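Local atomic coordinates of tetraacyldisaccharide 4'-kinase (Aquifex aeolicus, PDB entry 4EHX), a protein that transfers the gamma-phosphate of ATP to the 4'-position of a tetraacyldisaccharide 1-phosphate, forming lipid IVA, the sixth and final step of lipid IVA biosynthesis. Residues M56-L61 / V134-D139; V92-A97 / L282-G287; K158-R163 / F193-G198; G239-V244 / L276-D281. One frame throughout, in Å; residues are numbered along the deposited sequence.

Interaction 1: residues M56-L61 / V134-D139; sequences MYLADL and VFILDD
Ile136, whose backbone is hydrogen-bonded to Cys68, sends its side chain from strand 134-138 into Leu58 and Ala59 of helix 51-61, a helix whose turn is held here by the bond from Asp60 N to Met56 O at 3.1 Å. Across the contact itself everything is hydrocarbon. Leu58 and Ile136 reach toward each other tip to tip. The delta branch CD2 of Leu58 sits against the fork of Ile136, with CG1 and CG2 of Ile136 both 4.0 Å from it. In return, Ile136 CD1 settles 3.9 Å from Leu58 CG. The same methyl reaches past Leu58 to the helix backbone and comes 4.0 Å from Ala59 CA and 4.2 Å from Ala59 CB. Ile136 can do this because its CG1 lies anti to the carbonyl carbon (chi1 -66°) and chi2 is extended, which carries CD1 toward the helix. All three residues are buried. The hydrophobic run ending in Asp138 and Asp139 is consistent with a Walker B strand, and helix 51-61 starts at the predicted ATP-binding residues Lys51 and Thr52. Leu58 also packs on Ile39 and Val41 of strand 38-43 and on Ile310 of helix 303-312, while strand 134-138 runs parallel between strands 38-43 and 67-71, so the helix lies over the middle of the core sheet.

Interaction 2: residues V92-A97 / L282-G287; sequences VSWEEA and LIKLQG
Trp94, the first residue of helix 94-97, faces a type I turn running from Leu282 to Leu285, with its CA 7.9 Å from that of Ile283. The indole lies across this turn and carries most of the contact. Over one face come the carbonyl oxygen of Ile283, 3.3 Å from Trp94 CZ3, and the start of the Lys284 side chain, whose CG sits 29° off the normal of the five-membered ring in an off-centre CH-pi contact. Lys284 then bends at chi2 and again at chi4, which brings NZ to 3.8 Å from Trp94 NE1; its charge has a long, weak ion pair with Asp99. The opposite face of the indole is covered by Glu95 OE1. That carboxylate also takes a weak bond from Ser93 OG, and Ser93 in turn is the N-cap of the helix, its OG accepting weakly from Glu96 N. The contact thus joins a capped helix start, which follows the P-loop in the chain of this kinase, to the bend between helix 279-282 and strand 291-300. Ile283 adds an apolar touch, its CD1 being 4.3 Å from Trp94 CB. Its carbonyl oxygen, besides meeting the indole, accepts a 2.9 Å bond from Gln286 NE2, with the acceptor nearly in the amide plane and the N-H...O angle 158°. Helix 99-107 also meets the amide: NE2 of Gln286 bonds to Tyr102 OH as well, its OE1 bonds to Lys106 NZ, and the Tyr102 ring meets the indole edge-to-face.

Interaction 3: residues K158-R163 / F193-G198; sequences KDLKDR and FEFFTG
Leu160 turns its CG anti to the carbonyl carbon (chi1 -63°), and Phe195 places its ring anti to the backbone N (chi1 -174°), which together bring the leucine fork up to the aromatic ring. Methyl CD2 lies over the ring face of Phe195, 4.0 Å from the ring centroid and 18° off the normal, a good CH-pi geometry with the methyl displaced somewhat toward the rim above CE1 and CZ. The other methyl, CD1, is shared: it touches Phe195 CD1 at 3.9 Å and meets the Phe193 ring obliquely, with CE2 of that ring also 3.9 Å away. Leu160 therefore bridges two aromatics two residues apart on the extended run from Phe193 to Phe196. Behind them, Phe193 packs on Leu185, and Phe195 on Leu183, Leu185 and Ile177, so strand 182-186 backs both rings. No hydrogen bond spans the two segments. In the turn after Leu160, Asp162 OD1 bonds to Asn169 N. Next to Leu160, Asp159 OD1 bonds to the hydroxyl of Ser45, a predicted ATP-binding residue. The arrangement belongs to the P-loop core, where the short helix 157-160 that follows strand 150-156 packs against the loop that comes after the parallel neighbour strand 182-186.

Interaction 4: residues G239-V244 / L276-D281; sequences GQFRKV and LTTPKD
The ring of Phe241 carries the methyl CG2 of Thr278 over one face, 4.3 Å from the ring centroid and 14° off the normal, while Leu276 O lies at its edge, near the ring plane and 3.7 Å from CE2. Between these two, the backbone of Thr277 comes in obliquely, its CA 3.5 Å from Phe241 CE2. Leu276 CB adds an apolar touch, 4.2 Å from Phe241 CZ. The phenyl group thus lies against the main chain just where strand 275-277 passes into helix 279-282. Thr278 is the N-cap of that helix, and its two branches divide the work: OG1 accepts from Asp281 N at 3.2 Å (N-H...O 152°), while CG2, anti to the carbonyl carbon, is turned to the ring. Asp281 OD2 takes a hydrogen bond from Gly234 N, tying the new helix to the end of strand 229-233. Thr277 points its CB away from the ring, and its hydroxyl bonds to Phe232 O. Phe241 touches Ser233 too, so helix 237-248 rests on strands 229-233 and 275-277, which run parallel, with strand 291-300 flanking 275-277 on its other side.

How the interactions relate
Interactions 2 and 4 are neighbours along one piece of chain: helix 279-282 starts at the Thr278 cap of interaction 4 and runs into the turn under Trp94, and Leu282 N packs 4.1 Å from Thr277 CG2. Interaction 1 lies in the core close to the predicted ATP site, with the side chain of Ile136 about 8 Å from that of Lys51. The other three stand slightly farther from residues of that site: Leu160 is about 10 Å from Ser45, while Ile283 and Thr278 are about 10 and 11 Å from Thr52, all between side chains. Interactions 2 and 3 stand on opposite sides of the chain's centre, their own centres about 36 Å apart.

Interaction 1: residues M56-L61 / V134-D139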
# COMPACT_ATOMS: atom_id res chain seq x y z
N MET A 56 4.34 -2.63 -5.22
CA MET A 56 5.75 -2.86 -5.55
C MET A 56 5.90 -4.02 -6.52
O MET A 56 6.64 -3.96 -7.49
CB MET A 56 6.55 -3.17 -4.28
CG MET A 56 6.65 -2.01 -3.30
SD MET A 56 7.23 -2.59 -1.67
CE MET A 56 8.89 -3.10 -2.11
N TYR A 57 5.18 -5.09 -6.22
CA TYR A 57 5.19 -6.29 -7.05
C TYR A 57 4.70 -6.00 -8.47
O TYR A 57 5.32 -6.40 -9.46
CB TYR A 57 4.33 -7.37 -6.39
CG TYR A 57 4.00 -8.51 -7.31
CD1 TYR A 57 4.91 -9.56 -7.49
CD2 TYR A 57 2.79 -8.56 -7.99
CE1 TYR A 57 4.61 -10.62 -8.35
CE2 TYR A 57 2.49 -9.60 -8.84
CZ TYR A 57 3.40 -10.63 -9.02
OH TYR A 57 3.08 -11.65 -9.87
N LEU A 58 3.59 -5.28 -8.57
CA LEU A 58 3.01 -4.90 -9.85
C LEU A 58 3.94 -3.98 -10.64
O LEU A 58 4.13 -4.15 -11.85
CB LEU A 58 1.65 -4.22 -9.62
CG LEU A 58 0.93 -3.64 -10.83
CD1 LEU A 58 0.61 -4.77 -11.81
CD2 LEU A 58 -0.37 -2.93 -10.36
N ALA A 59 4.54 -3.01 -9.96
CA ALA A 59 5.44 -2.09 -10.66
C ALA A 59 6.62 -2.87 -11.25
O ALA A 59 7.09 -2.57 -12.35
CB ALA A 59 5.93 -0.97 -9.72
N ASP A 60 7.07 -3.90 -10.53
CA ASP A 60 8.14 -4.76 -11.03
C ASP A 60 7.73 -5.56 -12.27
O ASP A 60 8.54 -5.79 -13.17
CB ASP A 60 8.65 -5.71 -9.93
CG ASP A 60 9.76 -6.62 -10.44
OD1 ASP A 60 10.90 -6.12 -10.53
OD2 ASP A 60 9.51 -7.80 -10.76
N LEU A 61 6.47 -5.99 -12.32
CA LEU A 61 5.99 -6.69 -13.51
C LEU A 61 6.06 -5.76 -14.72
O LEU A 61 6.27 -6.20 -15.85
CB LEU A 61 4.55 -7.19 -13.32
CG LEU A 61 4.30 -8.32 -12.32
CD1 LEU A 61 2.83 -8.72 -12.33
CD2 LEU A 61 5.20 -9.53 -12.64
N VAL A 134 2.11 4.10 -18.22
CA VAL A 134 1.04 3.44 -17.48
C VAL A 134 0.94 4.03 -16.09
O VAL A 134 1.96 4.43 -15.51
CB VAL A 134 1.26 1.90 -17.40
CG1 VAL A 134 2.64 1.57 -16.76
CG2 VAL A 134 0.11 1.21 -16.65
N PHE A 135 -0.27 4.14 -15.55
CA PHE A 135 -0.48 4.57 -14.18
C PHE A 135 -0.94 3.44 -13.29
O PHE A 135 -1.70 2.57 -13.72
CB PHE A 135 -1.56 5.65 -14.10
CG PHE A 135 -1.16 6.94 -14.71
CD1 PHE A 135 -0.25 7.77 -14.07
CD2 PHE A 135 -1.70 7.34 -15.93
CE1 PHE A 135 0.12 8.99 -14.63
CE2 PHE A 135 -1.34 8.56 -16.50
CZ PHE A 135 -0.42 9.38 -15.84
N ILE A 136 -0.47 3.44 -12.05
CA ILE A 136 -1.02 2.54 -11.05
C ILE A 136 -1.66 3.42 -9.98
O ILE A 136 -1.02 4.33 -9.45
CB ILE A 136 0.09 1.68 -10.39
CG1 ILE A 136 0.73 0.72 -11.41
CG2 ILE A 136 -0.47 0.91 -9.20
CD1 ILE A 136 2.06 0.12 -10.90
N LEU A 137 -2.92 3.15 -9.66
CA LEU A 137 -3.53 3.88 -8.56
C LEU A 137 -3.21 3.06 -7.32
O LEU A 137 -3.57 1.87 -7.23
CB LEU A 137 -5.06 3.98 -8.70
CG LEU A 137 -5.63 4.36 -10.08
CD1 LEU A 137 -7.16 4.59 -9.97
CD2 LEU A 137 -4.95 5.62 -10.61
N ASP A 138 -2.52 3.65 -6.36
CA ASP A 138 -2.39 2.94 -5.12
C ASP A 138 -3.63 3.34 -4.31
O ASP A 138 -3.94 4.52 -4.13
CB ASP A 138 -1.05 3.19 -4.42
CG ASP A 138 -0.97 4.54 -3.78
OD1 ASP A 138 -1.77 5.40 -4.18
OD2 ASP A 138 -0.10 4.75 -2.90
N ASP A 139 -4.37 2.35 -3.88
CA ASP A 139 -5.58 2.62 -3.14
C ASP A 139 -6.62 3.36 -3.99
O ASP A 139 -7.11 4.43 -3.62
CB ASP A 139 -5.26 3.39 -1.86
CG ASP A 139 -6.35 3.23 -0.83
OD1 ASP A 139 -7.01 2.17 -0.89
OD2 ASP A 139 -6.58 4.14 -0.01

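Interaction 2: residues V92-A97 / L282-G287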
# COMPACT_ATOMS: atom_id res chain seq x y z
N VAL A 92 10.65 15.91 -2.99
CA VAL A 92 10.12 16.59 -1.81
C VAL A 92 10.40 15.77 -0.56
O VAL A 92 10.73 14.59 -0.65
CB VAL A 92 8.60 16.80 -1.92
CG1 VAL A 92 8.26 17.68 -3.12
CG2 VAL A 92 7.90 15.46 -2.03
N SER A 93 10.25 16.38 0.61
CA SER A 93 10.40 15.65 1.87
C SER A 93 9.12 14.89 2.19
O SER A 93 8.07 15.16 1.60
CB SER A 93 10.73 16.61 3.00
OG SER A 93 9.65 17.50 3.23
N TRP A 94 9.18 13.96 3.13
CA TRP A 94 7.97 13.25 3.55
C TRP A 94 7.00 14.24 4.19
O TRP A 94 5.78 14.12 4.03
CB TRP A 94 8.29 12.10 4.51
CG TRP A 94 8.97 12.51 5.78
CD1 TRP A 94 8.38 12.89 6.94
CD2 TRP A 94 10.38 12.55 6.02
NE1 TRP A 94 9.33 13.18 7.89
CE2 TRP A 94 10.57 12.98 7.35
CE3 TRP A 94 11.51 12.27 5.23
CZ2 TRP A 94 11.84 13.13 7.91
CZ3 TRP A 94 12.77 12.43 5.79
CH2 TRP A 94 12.92 12.85 7.12
N GLU A 95 7.54 15.23 4.90
CA GLU A 95 6.72 16.28 5.48
C GLU A 95 5.79 16.90 4.44
O GLU A 95 4.61 17.12 4.70
CB GLU A 95 7.60 17.36 6.13
CG GLU A 95 8.38 16.91 7.38
CD GLU A 95 9.84 16.57 7.09
OE1 GLU A 95 10.15 16.13 5.96
OE2 GLU A 95 10.68 16.75 8.00
N GLU A 96 6.32 17.17 3.25
CA GLU A 96 5.53 17.81 2.19
C GLU A 96 4.72 16.81 1.35
O GLU A 96 3.65 17.13 0.85
CB GLU A 96 6.43 18.65 1.28
CG GLU A 96 5.69 19.39 0.17
CD GLU A 96 6.55 20.43 -0.52
OE1 GLU A 96 7.72 20.60 -0.14
OE2 GLU A 96 6.04 21.09 -1.46
N ALA A 97 5.24 15.60 1.20
CA ALA A 97 4.57 14.59 0.38
C ALA A 97 3.45 13.90 1.15
O ALA A 97 2.50 13.41 0.56
CB ALA A 97 5.57 13.56 -0.13
N LEU A 282 11.38 4.02 9.23
CA LEU A 282 12.70 4.11 8.63
C LEU A 282 12.86 5.35 7.75
O LEU A 282 13.96 5.87 7.62
CB LEU A 282 12.99 2.83 7.83
CG LEU A 282 14.38 2.66 7.20
CD1 LEU A 282 15.49 2.60 8.27
CD2 LEU A 282 14.38 1.42 6.33
N ILE A 283 11.77 5.83 7.16
CA ILE A 283 11.88 6.97 6.25
C ILE A 283 12.36 8.23 6.98
O ILE A 283 12.87 9.15 6.36
CB ILE A 283 10.56 7.28 5.49
CG1 ILE A 283 9.41 7.53 6.45
CG2 ILE A 283 10.23 6.17 4.52
CD1 ILE A 283 8.11 7.94 5.76
N LYS A 284 12.22 8.23 8.31
CA LYS A 284 12.58 9.40 9.11
C LYS A 284 13.98 9.27 9.69
O LYS A 284 14.45 10.16 10.41
CB LYS A 284 11.56 9.61 10.23
CG LYS A 284 10.16 9.90 9.73
CD LYS A 284 9.12 9.13 10.53
CE LYS A 284 7.73 9.31 9.95
NZ LYS A 284 7.31 10.74 9.98
N LEU A 285 14.65 8.17 9.36
CA LEU A 285 15.96 7.87 9.93
C LEU A 285 17.00 7.58 8.86
O LEU A 285 17.96 6.83 9.09
CB LEU A 285 15.86 6.68 10.88
CG LEU A 285 14.98 6.91 12.11
CD1 LEU A 285 14.69 5.60 12.81
CD2 LEU A 285 15.69 7.89 13.05
N GLN A 286 16.83 8.17 7.69
CA GLN A 286 17.79 7.92 6.61
C GLN A 286 19.15 8.49 6.97
O GLN A 286 19.25 9.56 7.57
CB GLN A 286 17.28 8.50 5.29
CG GLN A 286 15.92 7.92 4.90
CD GLN A 286 15.35 8.55 3.65
OE1 GLN A 286 16.06 8.70 2.65
NE2 GLN A 286 14.09 8.94 3.70
N GLY A 287 20.21 7.77 6.61
CA GLY A 287 21.53 8.23 6.98
C GLY A 287 22.07 7.48 8.19
O GLY A 287 23.27 7.21 8.26

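Interaction 3: residues K158-R163 / F193-G198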
# COMPACT_ATOMS: atom_id res chain seq x y z
N LYS A 158 -10.25 -12.09 6.59
CA LYS A 158 -10.95 -11.28 7.60
C LYS A 158 -12.03 -10.37 6.99
O LYS A 158 -13.07 -10.13 7.62
CB LYS A 158 -9.93 -10.43 8.36
CG LYS A 158 -10.50 -9.70 9.58
CD LYS A 158 -9.49 -8.72 10.13
CE LYS A 158 -10.02 -7.99 11.35
NZ LYS A 158 -9.06 -6.95 11.83
N ASP A 159 -11.77 -9.85 5.79
CA ASP A 159 -12.72 -8.96 5.11
C ASP A 159 -14.08 -9.63 4.91
O ASP A 159 -15.13 -8.98 5.06
CB ASP A 159 -12.19 -8.53 3.74
CG ASP A 159 -10.99 -7.60 3.83
OD1 ASP A 159 -10.86 -6.88 4.84
OD2 ASP A 159 -10.17 -7.58 2.88
N LEU A 160 -14.07 -10.91 4.55
CA LEU A 160 -15.30 -11.64 4.26
C LEU A 160 -16.21 -11.80 5.47
O LEU A 160 -17.41 -12.06 5.34
CB LEU A 160 -14.99 -13.02 3.68
CG LEU A 160 -14.24 -13.06 2.34
CD1 LEU A 160 -13.94 -14.50 1.95
CD2 LEU A 160 -15.04 -12.37 1.26
N LYS A 161 -15.64 -11.62 6.66
CA LYS A 161 -16.42 -11.76 7.89
C LYS A 161 -16.69 -10.41 8.54
O LYS A 161 -17.29 -10.36 9.61
CB LYS A 161 -15.67 -12.66 8.87
CG LYS A 161 -15.30 -14.03 8.31
CD LYS A 161 -14.39 -14.82 9.24
CE LYS A 161 -12.99 -14.24 9.28
NZ LYS A 161 -12.02 -15.14 9.97
N ASP A 162 -16.26 -9.33 7.90
CA ASP A 162 -16.24 -8.01 8.52
C ASP A 162 -17.54 -7.22 8.27
O ASP A 162 -18.45 -7.70 7.60
CB ASP A 162 -15.04 -7.22 7.99
CG ASP A 162 -14.45 -6.27 9.02
OD1 ASP A 162 -15.22 -5.70 9.83
OD2 ASP A 162 -13.21 -6.09 9.04
N ARG A 163 -17.61 -6.02 8.83
CA ARG A 163 -18.79 -5.17 8.72
C ARG A 163 -18.40 -3.76 8.31
O ARG A 163 -17.25 -3.35 8.46
CB ARG A 163 -19.53 -5.12 10.07
CG ARG A 163 -20.11 -6.45 10.52
CD ARG A 163 -20.69 -6.34 11.92
NE ARG A 163 -19.68 -5.92 12.90
CZ ARG A 163 -19.87 -5.88 14.21
NH1 ARG A 163 -21.04 -6.25 14.73
NH2 ARG A 163 -18.90 -5.48 15.01
N PHE A 193 -7.03 -18.94 2.44
CA PHE A 193 -8.44 -19.15 2.15
C PHE A 193 -8.70 -19.20 0.66
O PHE A 193 -7.86 -18.78 -0.14
CB PHE A 193 -9.31 -18.05 2.80
CG PHE A 193 -9.21 -16.70 2.14
CD1 PHE A 193 -8.08 -15.91 2.29
CD2 PHE A 193 -10.27 -16.19 1.39
CE1 PHE A 193 -7.99 -14.66 1.69
CE2 PHE A 193 -10.21 -14.94 0.79
CZ PHE A 193 -9.07 -14.16 0.94
N GLU A 194 -9.88 -19.69 0.30
CA GLU A 194 -10.31 -19.72 -1.08
C GLU A 194 -11.53 -18.83 -1.22
O GLU A 194 -12.29 -18.64 -0.27
CB GLU A 194 -10.68 -21.15 -1.48
CG GLU A 194 -9.61 -22.19 -1.20
CD GLU A 194 -8.52 -22.23 -2.27
OE1 GLU A 194 -8.69 -21.56 -3.31
OE2 GLU A 194 -7.51 -22.93 -2.06
N PHE A 195 -11.73 -18.27 -2.41
CA PHE A 195 -12.90 -17.46 -2.65
C PHE A 195 -13.21 -17.45 -4.14
O PHE A 195 -12.48 -16.85 -4.93
CB PHE A 195 -12.67 -16.04 -2.14
CG PHE A 195 -13.88 -15.16 -2.21
CD1 PHE A 195 -15.05 -15.53 -1.59
CD2 PHE A 195 -13.83 -13.95 -2.89
CE1 PHE A 195 -16.17 -14.71 -1.65
CE2 PHE A 195 -14.94 -13.13 -2.95
CZ PHE A 195 -16.12 -13.51 -2.33
N PHE A 196 -14.30 -18.12 -4.51
CA PHE A 196 -14.67 -18.23 -5.91
C PHE A 196 -15.77 -17.26 -6.31
O PHE A 196 -16.84 -17.21 -5.69
CB PHE A 196 -15.11 -19.66 -6.25
CG PHE A 196 -15.54 -19.82 -7.68
CD1 PHE A 196 -14.60 -20.08 -8.67
CD2 PHE A 196 -16.87 -19.69 -8.04
CE1 PHE A 196 -14.99 -20.22 -9.99
CE2 PHE A 196 -17.26 -19.83 -9.35
CZ PHE A 196 -16.32 -20.10 -10.33
N THR A 197 -15.50 -16.50 -7.36
CA THR A 197 -16.44 -15.52 -7.88
C THR A 197 -16.61 -15.67 -9.38
O THR A 197 -17.48 -15.03 -9.98
CB THR A 197 -15.93 -14.08 -7.63
OG1 THR A 197 -14.68 -13.90 -8.32
CG2 THR A 197 -15.73 -13.83 -6.15
N GLY A 198 -15.77 -16.49 -10.00
CA GLY A 198 -15.73 -16.55 -11.45
C GLY A 198 -14.73 -15.57 -12.06
O GLY A 198 -14.33 -15.71 -13.22

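Interaction 4: residues G239-V244 / L276-D281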
# COMPACT_ATOMS: atom_id res chain seq x y z
N GLY A 239 2.60 -4.53 18.52
CA GLY A 239 2.12 -5.90 18.59
C GLY A 239 2.52 -6.65 17.33
O GLY A 239 3.13 -7.72 17.41
N GLN A 240 2.17 -6.09 16.18
CA GLN A 240 2.46 -6.74 14.89
C GLN A 240 3.96 -6.96 14.69
O GLN A 240 4.41 -8.09 14.48
CB GLN A 240 1.88 -5.90 13.75
CG GLN A 240 1.18 -6.71 12.66
CD GLN A 240 -0.11 -7.35 13.15
OE1 GLN A 240 -0.98 -6.67 13.70
NE2 GLN A 240 -0.24 -8.66 12.96
N PHE A 241 4.72 -5.87 14.75
CA PHE A 241 6.17 -5.91 14.58
C PHE A 241 6.83 -6.93 15.52
O PHE A 241 7.65 -7.74 15.08
CB PHE A 241 6.76 -4.51 14.81
CG PHE A 241 8.18 -4.35 14.34
CD1 PHE A 241 8.65 -5.07 13.25
CD2 PHE A 241 9.04 -3.48 14.98
CE1 PHE A 241 9.96 -4.93 12.81
CE2 PHE A 241 10.34 -3.33 14.55
CZ PHE A 241 10.81 -4.05 13.46
N ARG A 242 6.48 -6.89 16.80
CA ARG A 242 7.04 -7.82 17.78
C ARG A 242 6.80 -9.27 17.39
O ARG A 242 7.69 -10.11 17.50
CB ARG A 242 6.46 -7.56 19.18
CG ARG A 242 6.98 -6.31 19.87
CD ARG A 242 6.35 -6.14 21.25
NE ARG A 242 6.87 -7.11 22.21
CZ ARG A 242 7.75 -6.82 23.17
NH1 ARG A 242 8.19 -5.58 23.31
NH2 ARG A 242 8.17 -7.77 24.00
N LYS A 243 5.58 -9.56 16.95
CA LYS A 243 5.21 -10.91 16.54
C LYS A 243 6.07 -11.39 15.37
O LYS A 243 6.66 -12.47 15.42
CB LYS A 243 3.73 -10.97 16.17
CG LYS A 243 3.20 -12.37 15.89
CD LYS A 243 3.34 -13.27 17.11
CE LYS A 243 2.84 -14.68 16.82
NZ LYS A 243 1.39 -14.70 16.46
N VAL A 244 6.15 -10.57 14.33
CA VAL A 244 6.91 -10.92 13.14
C VAL A 244 8.37 -11.21 13.46
O VAL A 244 8.95 -12.18 12.97
CB VAL A 244 6.84 -9.80 12.08
CG1 VAL A 244 7.75 -10.13 10.90
CG2 VAL A 244 5.39 -9.59 11.62
N LEU A 276 16.34 -2.53 14.31
CA LEU A 276 15.28 -2.89 13.38
C LEU A 276 14.04 -2.08 13.69
O LEU A 276 13.69 -1.90 14.85
CB LEU A 276 14.95 -4.39 13.47
CG LEU A 276 16.12 -5.31 13.11
CD1 LEU A 276 15.65 -6.75 13.05
CD2 LEU A 276 16.73 -4.86 11.79
N THR A 277 13.38 -1.59 12.65
CA THR A 277 12.15 -0.84 12.81
C THR A 277 11.29 -1.07 11.56
O THR A 277 11.63 -1.93 10.73
CB THR A 277 12.42 0.67 13.02
OG1 THR A 277 11.19 1.35 13.29
CG2 THR A 277 13.11 1.29 11.79
N THR A 278 10.19 -0.34 11.45
CA THR A 278 9.29 -0.51 10.30
C THR A 278 9.66 0.44 9.17
O THR A 278 10.28 1.47 9.41
CB THR A 278 7.81 -0.25 10.68
OG1 THR A 278 7.62 1.15 10.93
CG2 THR A 278 7.41 -1.05 11.91
N PRO A 279 9.26 0.12 7.93
CA PRO A 279 9.58 1.03 6.82
C PRO A 279 9.01 2.44 7.03
O PRO A 279 9.66 3.42 6.67
CB PRO A 279 8.94 0.34 5.62
CG PRO A 279 9.01 -1.13 5.98
CD PRO A 279 8.73 -1.17 7.46
N LYS A 280 7.82 2.54 7.61
CA LYS A 280 7.22 3.84 7.88
C LYS A 280 8.05 4.66 8.86
O LYS A 280 8.09 5.89 8.78
CB LYS A 280 5.79 3.70 8.40
CG LYS A 280 5.12 5.05 8.68
CD LYS A 280 3.71 4.89 9.24
CE LYS A 280 3.10 6.26 9.54
NZ LYS A 280 1.74 6.15 10.15
N ASP A 281 8.69 3.98 9.81
CA ASP A 281 9.60 4.66 10.73
C ASP A 281 10.93 4.97 10.04
O ASP A 281 11.53 6.03 10.23
CB ASP A 281 9.86 3.80 11.96
CG ASP A 281 8.64 3.68 12.85
OD1 ASP A 281 8.28 4.70 13.47
OD2 ASP A 281 8.06 2.58 12.92